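Local coordinates for protein glycoside hydrolase family 61 (Trichoderma reesei QM6a, PDB 5O2X) that probably cleaves cellulose oxidatively, as a copper-dependent lytic polysaccharide monooxygenase of auxiliary activity family 9, at residues W34-L39 with K58-A63; W84-P89 with A161-G166; D115-L120 with N138-K143. All coordinates share one frame; numbering follows the deposited sequence. Where two conformers were deposited one is given.

Interaction 1 of 3, residues W34-L39 with K58-A63; sequences WTAADL and KNATNA. With NAG (2-acetamido-2-deoxy-beta-D-glucopyranose), chain B.
Thr35 and Thr61 pair backbone to backbone as a single antiparallel bridge between two loops that flank the short helix 53-56. Each residue gives and takes once: Thr35 N reaches Thr61 O at 3.0 Å, bent at hydrogen (133°), while Thr61 N meets Thr35 O at 2.9 Å, rather straighter at 158°. Thr35 O also receives the CA-H of Ala60, with CA 3.1 Å from that oxygen. Two residues on, Ala37 N donates to Lys58 O (2.9 Å), a further main-chain bond beyond the single bridge. The Trp34 indole lies over the 61-63 backbone. Its six-membered ring takes Asn62 CA over its centre, a CH-pi contact of 3.4 Å from CA to the ring centroid, and Ala63 N stands above the same face nearer the rim. Ala60 CB approaches the ring edge instead. The Asn62 side-chain amide runs alongside the indole, the planes 26° apart. The polar ends are satisfied outside the two segments: Trp34 NE1 bonds Asn179 OD1, and Asn62 ND2 bonds Cys101 O and Val104 O. Asn59 ND2 carries an N-linked N-acetylglucosamine, whose methyl C8 comes within 3.5 Å of Ala37 O. The chemistry implies a seam held by main-chain bonds, with the tryptophan ring lying on a peptide stretch and the Asn62 side-chain amide donating to two carbonyls of the loop after strand 90-96.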
loop_
_atom_site.group_PDB
_atom_site.type_symbol
_atom_site.label_atom_id
_atom_site.label_comp_id
_atom_site.label_asym_id
_atom_site.label_seq_id
_atom_site.Cartn_x
_atom_site.Cartn_y
_atom_site.Cartn_z
ATOM N N TRP A 34 4.216 -3.483 -9.232
ATOM C CA TRP A 34 3.517 -3.284 -10.505
ATOM C C TRP A 34 4.110 -2.114 -11.292
ATOM O O TRP A 34 4.623 -1.142 -10.747
ATOM C CB TRP A 34 2.039 -3.067 -10.241
ATOM C CG TRP A 34 1.291 -4.349 -9.900
ATOM C CD1 TRP A 34 1.710 -5.358 -9.082
ATOM C CD2 TRP A 34 0.045 -4.756 -10.467
ATOM N NE1 TRP A 34 0.778 -6.377 -9.103
ATOM C CE2 TRP A 34 -0.234 -6.051 -9.971
ATOM C CE3 TRP A 34 -0.824 -4.199 -11.414
ATOM C CZ2 TRP A 34 -1.333 -6.795 -10.378
ATOM C CZ3 TRP A 34 -1.923 -4.945 -11.794
ATOM C CH2 TRP A 34 -2.159 -6.218 -11.305
ATOM N N THR A 35 4.020 -2.237 -12.615
ATOM C CA THR A 35 4.386 -1.117 -13.482
ATOM C C THR A 35 3.288 -0.070 -13.432
ATOM O O THR A 35 2.125 -0.434 -13.530
ATOM C CB THR A 35 4.552 -1.627 -14.914
ATOM O OG1 THR A 35 5.596 -2.617 -14.914
ATOM C CG2 THR A 35 4.875 -0.517 -15.900
ATOM N N ALA A 36 3.627 1.190 -13.231
ATOM C CA ALA A 36 2.626 2.246 -13.167
ATOM C C ALA A 36 3.221 3.538 -13.714
ATOM O O ALA A 36 4.437 3.689 -13.853
ATOM C CB ALA A 36 2.089 2.430 -11.759
ATOM N N ALA A 37 2.327 4.481 -14.000
ATOM C CA ALA A 37 2.671 5.691 -14.738
ATOM C C ALA A 37 2.801 6.929 -13.838
ATOM O O ALA A 37 2.658 8.056 -14.326
ATOM C CB ALA A 37 1.703 5.909 -15.879
ATOM N N ASP A 38 3.156 6.721 -12.567
ATOM C CA ASP A 38 3.437 7.815 -11.638
ATOM C C ASP A 38 4.859 8.333 -11.751
ATOM O O ASP A 38 5.605 8.375 -10.766
ATOM C CB ASP A 38 3.081 7.419 -10.194
ATOM C CG ASP A 38 3.801 6.196 -9.684
ATOM O OD1 ASP A 38 4.075 5.255 -10.432
ATOM O OD2 ASP A 38 4.099 6.107 -8.421
ATOM N N LEU A 39 5.245 8.742 -12.986
ATOM C CA LEU A 39 6.581 9.238 -13.284
ATOM C C LEU A 39 6.924 10.521 -12.498
ATOM O O LEU A 39 8.083 10.822 -12.283
ATOM C CB LEU A 39 6.761 9.495 -14.773
ATOM C CG LEU A 39 7.072 8.245 -15.631
ATOM C CD1 LEU A 39 5.983 7.213 -15.627
ATOM C CD2 LEU A 39 7.372 8.724 -17.056
ATOM N N LYS A 58 -1.722 4.788 -11.578
ATOM C CA LYS A 58 -2.097 5.128 -12.942
ATOM C C LYS A 58 -1.621 4.105 -13.963
ATOM O O LYS A 58 -0.459 3.731 -14.042
ATOM C CB LYS A 58 -1.557 6.512 -13.299
ATOM C CG LYS A 58 -2.253 7.603 -12.545
ATOM C CD LYS A 58 -1.676 8.984 -12.936
ATOM C CE LYS A 58 -2.322 10.102 -12.171
ATOM N NZ LYS A 58 -1.761 11.409 -12.608
ATOM N N ASN A 59 -2.579 3.664 -14.788
ATOM C CA ASN A 59 -2.308 2.788 -15.918
ATOM C C ASN A 59 -1.596 1.525 -15.491
ATOM O O ASN A 59 -0.915 0.906 -16.290
ATOM C CB ASN A 59 -1.516 3.524 -17.013
ATOM C CG ASN A 59 -2.277 4.628 -17.613
ATOM O OD1 ASN A 59 -3.467 4.784 -17.397
ATOM N ND2 ASN A 59 -1.578 5.407 -18.451
ATOM N N ALA A 60 -1.801 1.050 -14.242
ATOM C CA ALA A 60 -0.896 0.020 -13.760
ATOM C C ALA A 60 -1.103 -1.300 -14.503
ATOM O O ALA A 60 -2.231 -1.696 -14.791
ATOM C CB ALA A 60 -1.078 -0.204 -12.268
ATOM N N THR A 61 0.010 -1.979 -14.720
ATOM C CA THR A 61 0.010 -3.316 -15.296
ATOM C C THR A 61 0.812 -4.234 -14.396
ATOM O O THR A 61 1.715 -3.817 -13.653
ATOM C CB THR A 61 0.554 -3.303 -16.753
ATOM O OG1 THR A 61 1.859 -2.733 -16.775
ATOM C CG2 THR A 61 -0.335 -2.553 -17.669
ATOM N N ASN A 62 0.488 -5.509 -14.484
ATOM C CA ASN A 62 0.935 -6.480 -13.504
ATOM C C ASN A 62 2.454 -6.526 -13.406
ATOM O O ASN A 62 3.163 -6.624 -14.412
ATOM C CB ASN A 62 0.474 -7.881 -13.885
ATOM C CG ASN A 62 -1.029 -8.010 -14.018
ATOM O OD1 ASN A 62 -1.666 -7.237 -14.743
ATOM N ND2 ASN A 62 -1.614 -8.986 -13.343
ATOM N N ALA A 63 2.968 -6.606 -12.180
ATOM C CA ALA A 63 4.331 -7.056 -11.972
ATOM C C ALA A 63 4.475 -8.454 -12.560
ATOM O O ALA A 63 3.550 -9.270 -12.470
ATOM C CB ALA A 63 4.668 -7.090 -10.481
HETATM C C1 NAG B . -2.227 6.431 -19.192
HETATM C C2 NAG B . -1.253 7.541 -19.581
HETATM C C3 NAG B . -2.003 8.520 -20.495
HETATM C C4 NAG B . -2.643 7.829 -21.664
HETATM C C5 NAG B . -3.489 6.670 -21.202
HETATM C C6 NAG B . -4.075 5.800 -22.338
HETATM C C7 NAG B . 0.404 8.577 -18.104
HETATM C C8 NAG B . 0.630 9.413 -16.877
HETATM N N2 NAG B . -0.832 8.262 -18.384
HETATM O O3 NAG B . -1.067 9.517 -20.975
HETATM O O4 NAG B . -3.431 8.749 -22.432
HETATM O O5 NAG B . -2.710 5.811 -20.389
HETATM O O6 NAG B . -3.090 5.482 -23.302
HETATM O O7 NAG B . 1.338 8.214 -18.797
#

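Interaction 2 of 3, residues W84-P89 with A161-G166; sequences WPHPGP and ALHSAG. With CU (copper (II) ion), chain S; SO4 (sulfate ion), chain T.
Leu162 N donates to Pro87 O (2.8 Å), bringing the Gly88 and Ala161 backbones together just before the type I turn that runs from Leu162 to Ala165. Gly88 is extended here, and a side chain on it would run into Pro89 CD and be jammed against Pro87 O. On the Pro89 side of this bond, Leu162 CD1 packs on Pro89 CD at 3.7 Å, the two side chains crossing at about a right angle. On the His86 side, two imidazoles form an offset stack, His86 on His163, with centroids 3.9 Å apart and planes only 7° from parallel. The overlap is at the rims: His163 CE1 stands over one face of His86, 3.2 Å from ND1, while Pro85 CG lies over the centre of the opposite face. Set between its backbone N and carbonyl carbon (chi1 57°), His163 CG lies 4.0 Å from His86 ND1. Ala161 CB touches His86 CB at 3.5 Å.

His86 belongs to the histidine brace of lytic polysaccharide monooxygenases, the copper site completed here by the methylated N-terminal histidine and Tyr174. Its NE2 binds the copper at 1.9 Å, and two waters also ligate the metal, one of them donating to O3 of a sulfate that probably comes from the crystallisation liquor. The same sulfate takes His163 NE2 on its O4 at 2.8 Å with an N-H...O angle of 166°, and Gln172 NE2 bonds it too. An alanine at His163 would probably leave the copper ligand His86 without its stacking partner on one face, freer to shift, and sulfate O4 without this donor. Tyr211 and Gln172 also touch the His163 side chain.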
loop_
_atom_site.group_PDB
_atom_site.type_symbol
_atom_site.label_atom_id
_atom_site.label_comp_id
_atom_site.label_asym_id
_atom_site.label_seq_id
_atom_site.Cartn_x
_atom_site.Cartn_y
_atom_site.Cartn_z
ATOM N N TRP A 84 9.070 11.794 3.284
ATOM C CA TRP A 84 7.705 11.905 2.789
ATOM C C TRP A 84 7.134 13.245 3.287
ATOM O O TRP A 84 7.316 13.589 4.442
ATOM C CB TRP A 84 6.870 10.742 3.358
ATOM C CG TRP A 84 5.424 10.849 2.978
ATOM C CD1 TRP A 84 4.408 11.317 3.749
ATOM C CD2 TRP A 84 4.861 10.579 1.696
ATOM N NE1 TRP A 84 3.237 11.373 3.045
ATOM C CE2 TRP A 84 3.494 10.902 1.776
ATOM C CE3 TRP A 84 5.362 10.067 0.486
ATOM C CZ2 TRP A 84 2.641 10.769 0.671
ATOM C CZ3 TRP A 84 4.506 9.922 -0.568
ATOM C CH2 TRP A 84 3.184 10.278 -0.484
ATOM N N PRO A 85 6.437 13.999 2.420
ATOM C CA PRO A 85 6.129 15.396 2.754
ATOM C C PRO A 85 4.774 15.678 3.369
ATOM O O PRO A 85 4.552 16.831 3.708
ATOM C CB PRO A 85 6.307 16.130 1.404
ATOM C CG PRO A 85 5.907 15.096 0.396
ATOM C CD PRO A 85 6.439 13.804 0.940
ATOM N N HIS A 86 3.841 14.742 3.420
ATOM C CA HIS A 86 2.452 15.075 3.704
ATOM C C HIS A 86 1.852 14.324 4.911
ATOM O O HIS A 86 2.194 13.189 5.160
ATOM C CB HIS A 86 1.538 14.715 2.526
ATOM C CG HIS A 86 1.979 15.244 1.194
ATOM N ND1 HIS A 86 2.225 16.565 0.969
ATOM C CD2 HIS A 86 2.150 14.627 0.007
ATOM C CE1 HIS A 86 2.505 16.721 -0.330
ATOM N NE2 HIS A 86 2.492 15.564 -0.942
ATOM N N PRO A 87 0.876 14.944 5.581
ATOM C CA PRO A 87 0.142 14.281 6.668
ATOM C C PRO A 87 -0.999 13.398 6.132
ATOM O O PRO A 87 -1.760 13.820 5.269
ATOM C CB PRO A 87 -0.455 15.472 7.427
ATOM C CG PRO A 87 -0.701 16.515 6.361
ATOM C CD PRO A 87 0.478 16.366 5.445
ATOM N N GLY A 88 -1.106 12.202 6.703
ATOM C CA GLY A 88 -2.261 11.383 6.453
ATOM C C GLY A 88 -2.083 9.947 6.894
ATOM O O GLY A 88 -1.051 9.557 7.452
ATOM N N PRO A 89 -3.119 9.133 6.641
ATOM C CA PRO A 89 -3.141 7.737 7.075
ATOM C C PRO A 89 -2.384 6.818 6.126
ATOM O O PRO A 89 -2.063 7.167 4.983
ATOM C CB PRO A 89 -4.649 7.411 7.011
ATOM C CG PRO A 89 -5.144 8.225 5.852
ATOM C CD PRO A 89 -4.378 9.542 6.015
ATOM N N ALA A 161 -2.616 11.431 1.442
ATOM C CA ALA A 161 -2.238 12.743 1.903
ATOM C C ALA A 161 -3.469 13.620 2.007
ATOM O O ALA A 161 -4.270 13.703 1.065
ATOM C CB ALA A 161 -1.246 13.372 0.964
ATOM N N LEU A 162 -3.582 14.311 3.159
ATOM C CA LEU A 162 -4.775 15.058 3.505
ATOM C C LEU A 162 -4.557 16.561 3.615
ATOM O O LEU A 162 -5.481 17.269 4.029
ATOM C CB LEU A 162 -5.390 14.516 4.799
ATOM C CG LEU A 162 -5.829 13.063 4.764
ATOM C CD1 LEU A 162 -6.326 12.669 6.150
ATOM C CD2 LEU A 162 -6.892 12.798 3.698
ATOM N N HIS A 163 -3.366 17.061 3.304
ATOM C CA HIS A 163 -3.118 18.500 3.449
ATOM C C HIS A 163 -4.034 19.380 2.602
ATOM O O HIS A 163 -4.298 20.521 2.963
ATOM C CB HIS A 163 -1.658 18.797 3.134
ATOM C CG HIS A 163 -1.241 18.338 1.780
ATOM N ND1 HIS A 163 -1.208 17.004 1.436
ATOM C CD2 HIS A 163 -0.917 19.053 0.675
ATOM C CE1 HIS A 163 -0.849 16.925 0.166
ATOM N NE2 HIS A 163 -0.658 18.144 -0.315
ATOM N N SER A 164 -4.556 18.847 1.506
ATOM C CA SER A 164 -5.467 19.577 0.585
ATOM C C SER A 164 -6.841 18.954 0.549
ATOM O O SER A 164 -7.663 19.308 -0.278
ATOM C CB SER A 164 -4.858 19.671 -0.834
ATOM O OG SER A 164 -3.707 20.506 -0.776
ATOM N N ALA A 165 -7.136 18.061 1.507
ATOM C CA ALA A 165 -8.371 17.270 1.485
ATOM C C ALA A 165 -9.587 17.982 1.980
ATOM O O ALA A 165 -10.697 17.427 1.924
ATOM C CB ALA A 165 -8.149 15.997 2.245
ATOM N N GLY A 166 -9.453 19.250 2.415
ATOM C CA GLY A 166 -10.628 19.997 2.832
ATOM C C GLY A 166 -11.528 20.421 1.721
ATOM O O GLY A 166 -12.674 20.770 1.988
HETATM CU CU CU S . 2.955 15.177 -2.787
HETATM S S SO4 T . 0.938 19.853 -3.171
HETATM O O1 SO4 T . 1.074 20.910 -2.149
HETATM O O2 SO4 T . 0.799 20.600 -4.434
HETATM O O3 SO4 T . 2.118 18.945 -3.113
HETATM O O4 SO4 T . -0.197 19.037 -2.898
HETATM O O HOH W 1 4.821 16.698 -2.724
HETATM O O HOH W 2 1.410 16.404 -3.302
#

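Interaction 3 of 3, residues D115-L120 with N138-K143; sequences DGVGLL and NTWVVK. With MAN (alpha-D-mannopyranose), chain I.
Inside the beta-sandwich, Asp115 and Val117 on strand 110-121 of one sheet face Trp140 and Val142 on strand 139-143 of the other. The axes of segments 115-117 and 139-143 come within 8.8 Å, at 143° between their directions, so side chains rather than main-chain bonds fill the gap. Trp140 NE1 donates to Asp115 OD2 at 2.9 Å, with an angle of 160° at hydrogen. The oxygen uses its syn lone pair and lies close to the indole plane, although the carboxylate itself is turned 62° from the ring. Trp140 CB points at strand 110-121, and CG is anti to the backbone N. Farther along the indole edge, Val117 CG2 meets CZ2 at 3.7 Å. Val142 CG2 sits over the flat face of the Asp115 carboxylate, 3.7 Å from CG. A water donates both to Asp115 OD2, at 2.7 Å, and to Val141 O, at 2.8 Å, which ties the acid to the main chain of strand 139-143. OD2 thus takes two donors, while OD1 lies near Asp92 OD2 of the neighbouring strand 90-96, a closeness that would probably raise the pKa of one of the two acids. A mannose of the protein's own glycosylation lies beside Gly116 O. Two sheets packed face to face around buried tryptophan and valine side chains are typical of the immunoglobulin-like beta-sandwich of family 9 monooxygenases.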
loop_
_atom_site.group_PDB
_atom_site.type_symbol
_atom_site.label_atom_id
_atom_site.label_comp_id
_atom_site.label_asym_id
_atom_site.label_seq_id
_atom_site.Cartn_x
_atom_site.Cartn_y
_atom_site.Cartn_z
ATOM N N ASP A 115 -4.071 -3.736 7.596
ATOM C CA ASP A 115 -3.704 -2.762 8.616
ATOM C C ASP A 115 -4.222 -1.414 8.195
ATOM O O ASP A 115 -4.665 -1.188 7.056
ATOM C CB ASP A 115 -2.199 -2.758 8.986
ATOM C CG ASP A 115 -1.295 -1.928 8.109
ATOM O OD1 ASP A 115 -1.706 -1.617 6.974
ATOM O OD2 ASP A 115 -0.165 -1.615 8.560
ATOM N N GLY A 116 -4.210 -0.472 9.155
ATOM C CA GLY A 116 -4.634 0.880 8.860
ATOM C C GLY A 116 -4.464 1.740 10.079
ATOM O O GLY A 116 -5.021 1.445 11.143
ATOM N N VAL A 117 -3.688 2.822 9.918
ATOM C CA VAL A 117 -3.453 3.792 10.989
ATOM C C VAL A 117 -3.775 5.164 10.471
ATOM O O VAL A 117 -3.380 5.526 9.333
ATOM C CB VAL A 117 -1.984 3.722 11.479
ATOM C CG1 VAL A 117 -1.696 4.759 12.560
ATOM C CG2 VAL A 117 -1.678 2.329 12.026
ATOM N N GLY A 118 -4.474 5.951 11.283
ATOM C CA GLY A 118 -4.899 7.257 10.891
ATOM C C GLY A 118 -4.295 8.367 11.729
ATOM O O GLY A 118 -3.073 8.595 11.699
ATOM N N LEU A 119 -5.164 9.062 12.456
ATOM C CA LEU A 119 -4.805 10.158 13.315
ATOM C C LEU A 119 -4.412 9.604 14.671
ATOM O O LEU A 119 -5.241 9.003 15.366
ATOM C CB LEU A 119 -6.000 11.104 13.431
ATOM C CG LEU A 119 -5.825 12.311 14.347
ATOM C CD1 LEU A 119 -4.738 13.258 13.875
ATOM C CD2 LEU A 119 -7.153 13.024 14.425
ATOM N N LEU A 120 -3.190 9.828 15.061
ATOM C CA LEU A 120 -2.704 9.293 16.314
ATOM C C LEU A 120 -3.017 10.176 17.478
ATOM O O LEU A 120 -3.211 9.678 18.607
ATOM C CB LEU A 120 -1.233 9.005 16.157
ATOM C CG LEU A 120 -1.042 7.829 15.147
ATOM C CD1 LEU A 120 0.405 7.694 14.834
ATOM C CD2 LEU A 120 -1.576 6.532 15.749
ATOM N N ASN A 138 11.333 6.881 6.574
ATOM C CA ASN A 138 10.481 6.718 5.427
ATOM C C ASN A 138 10.048 5.278 5.172
ATOM O O ASN A 138 9.883 4.846 4.037
ATOM C CB ASN A 138 11.091 7.335 4.136
ATOM C CG ASN A 138 10.528 8.672 3.769
ATOM O OD1 ASN A 138 10.184 9.497 4.634
ATOM N ND2 ASN A 138 10.414 8.893 2.466
ATOM N N THR A 139 9.814 4.542 6.279
ATOM C CA THR A 139 9.401 3.159 6.162
ATOM C C THR A 139 8.088 2.929 6.873
ATOM O O THR A 139 7.693 3.649 7.799
ATOM C CB THR A 139 10.460 2.177 6.676
ATOM O OG1 THR A 139 10.627 2.288 8.097
ATOM C CG2 THR A 139 11.783 2.360 5.962
ATOM N N TRP A 140 7.432 1.833 6.461
ATOM C CA TRP A 140 6.228 1.297 7.120
ATOM C C TRP A 140 6.383 -0.190 7.145
ATOM O O TRP A 140 6.850 -0.788 6.159
ATOM C CB TRP A 140 4.956 1.689 6.373
ATOM C CG TRP A 140 3.708 1.355 7.113
ATOM C CD1 TRP A 140 2.850 0.295 6.900
ATOM C CD2 TRP A 140 3.200 2.039 8.258
ATOM N NE1 TRP A 140 1.843 0.306 7.812
ATOM C CE2 TRP A 140 2.019 1.352 8.676
ATOM C CE3 TRP A 140 3.608 3.169 8.975
ATOM C CZ2 TRP A 140 1.250 1.777 9.770
ATOM C CZ3 TRP A 140 2.848 3.591 10.030
ATOM C CH2 TRP A 140 1.704 2.893 10.441
ATOM N N VAL A 141 5.952 -0.841 8.244
ATOM C CA VAL A 141 6.006 -2.291 8.405
ATOM C C VAL A 141 4.608 -2.850 8.496
ATOM O O VAL A 141 3.805 -2.372 9.298
ATOM C CB VAL A 141 6.807 -2.666 9.670
ATOM C CG1 VAL A 141 6.819 -4.182 9.886
ATOM C CG2 VAL A 141 8.230 -2.141 9.529
ATOM N N VAL A 142 4.320 -3.888 7.687
ATOM C CA VAL A 142 3.053 -4.650 7.782
ATOM C C VAL A 142 3.408 -6.103 8.028
ATOM O O VAL A 142 4.407 -6.597 7.533
ATOM C CB VAL A 142 2.172 -4.432 6.511
ATOM C CG1 VAL A 142 2.734 -5.177 5.315
ATOM C CG2 VAL A 142 0.710 -4.788 6.767
ATOM N N LYS A 143 2.527 -6.793 8.744
ATOM C CA LYS A 143 2.664 -8.218 8.975
ATOM C C LYS A 143 1.652 -9.007 8.160
ATOM O O LYS A 143 0.448 -8.718 8.212
ATOM C CB LYS A 143 2.530 -8.515 10.464
ATOM C CG LYS A 143 2.568 -10.001 10.761
ATOM C CD LYS A 143 2.618 -10.285 12.258
ATOM C CE LYS A 143 2.132 -11.693 12.596
ATOM N NZ LYS A 143 2.044 -11.937 14.075
HETATM C C1 MAN I . -4.922 0.928 14.520
HETATM C C2 MAN I . -3.847 1.300 15.533
HETATM C C3 MAN I . -4.265 0.891 16.962
HETATM C C4 MAN I . -5.655 1.517 17.212
HETATM C C5 MAN I . -6.671 1.013 16.200
HETATM C C6 MAN I . -8.097 1.552 16.419
HETATM O O2 MAN I . -3.658 2.725 15.396
HETATM O O3 MAN I . -3.333 1.352 17.935
HETATM O O4 MAN I . -6.111 1.146 18.523
HETATM O O5 MAN I . -6.193 1.390 14.900
HETATM O O6 MAN I . -8.240 2.916 15.997
HETATM O O HOH W 3 1.311 -2.652 10.549
#

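Overall arrangement
Interaction 3 is buried between the two sheets, whereas interactions 1 and 2 join loops and are partly buried. Their chemistry follows: strand-like backbone bonds beside an N-glycan in interaction 1, an imidazole stack at a metal in interaction 2, and a side-chain bond with a bound water in interaction 3. Interactions 1 and 2 both rest on strand 172-183 (Trp34 on Cys177, His86 on Tyr174), and interactions 2 and 3 on helix 129-135 (Trp84 on Leu133, Val117 on Ala129). Interactions 2 and 3 also touch: Trp84 N lies 2.9 Å from Asn138 OD1, probably hydrogen-bonded, and Pro89 packs on Val117 and Gly118. Interaction 1 stands apart, its centre about 23 Å from that of interaction 3.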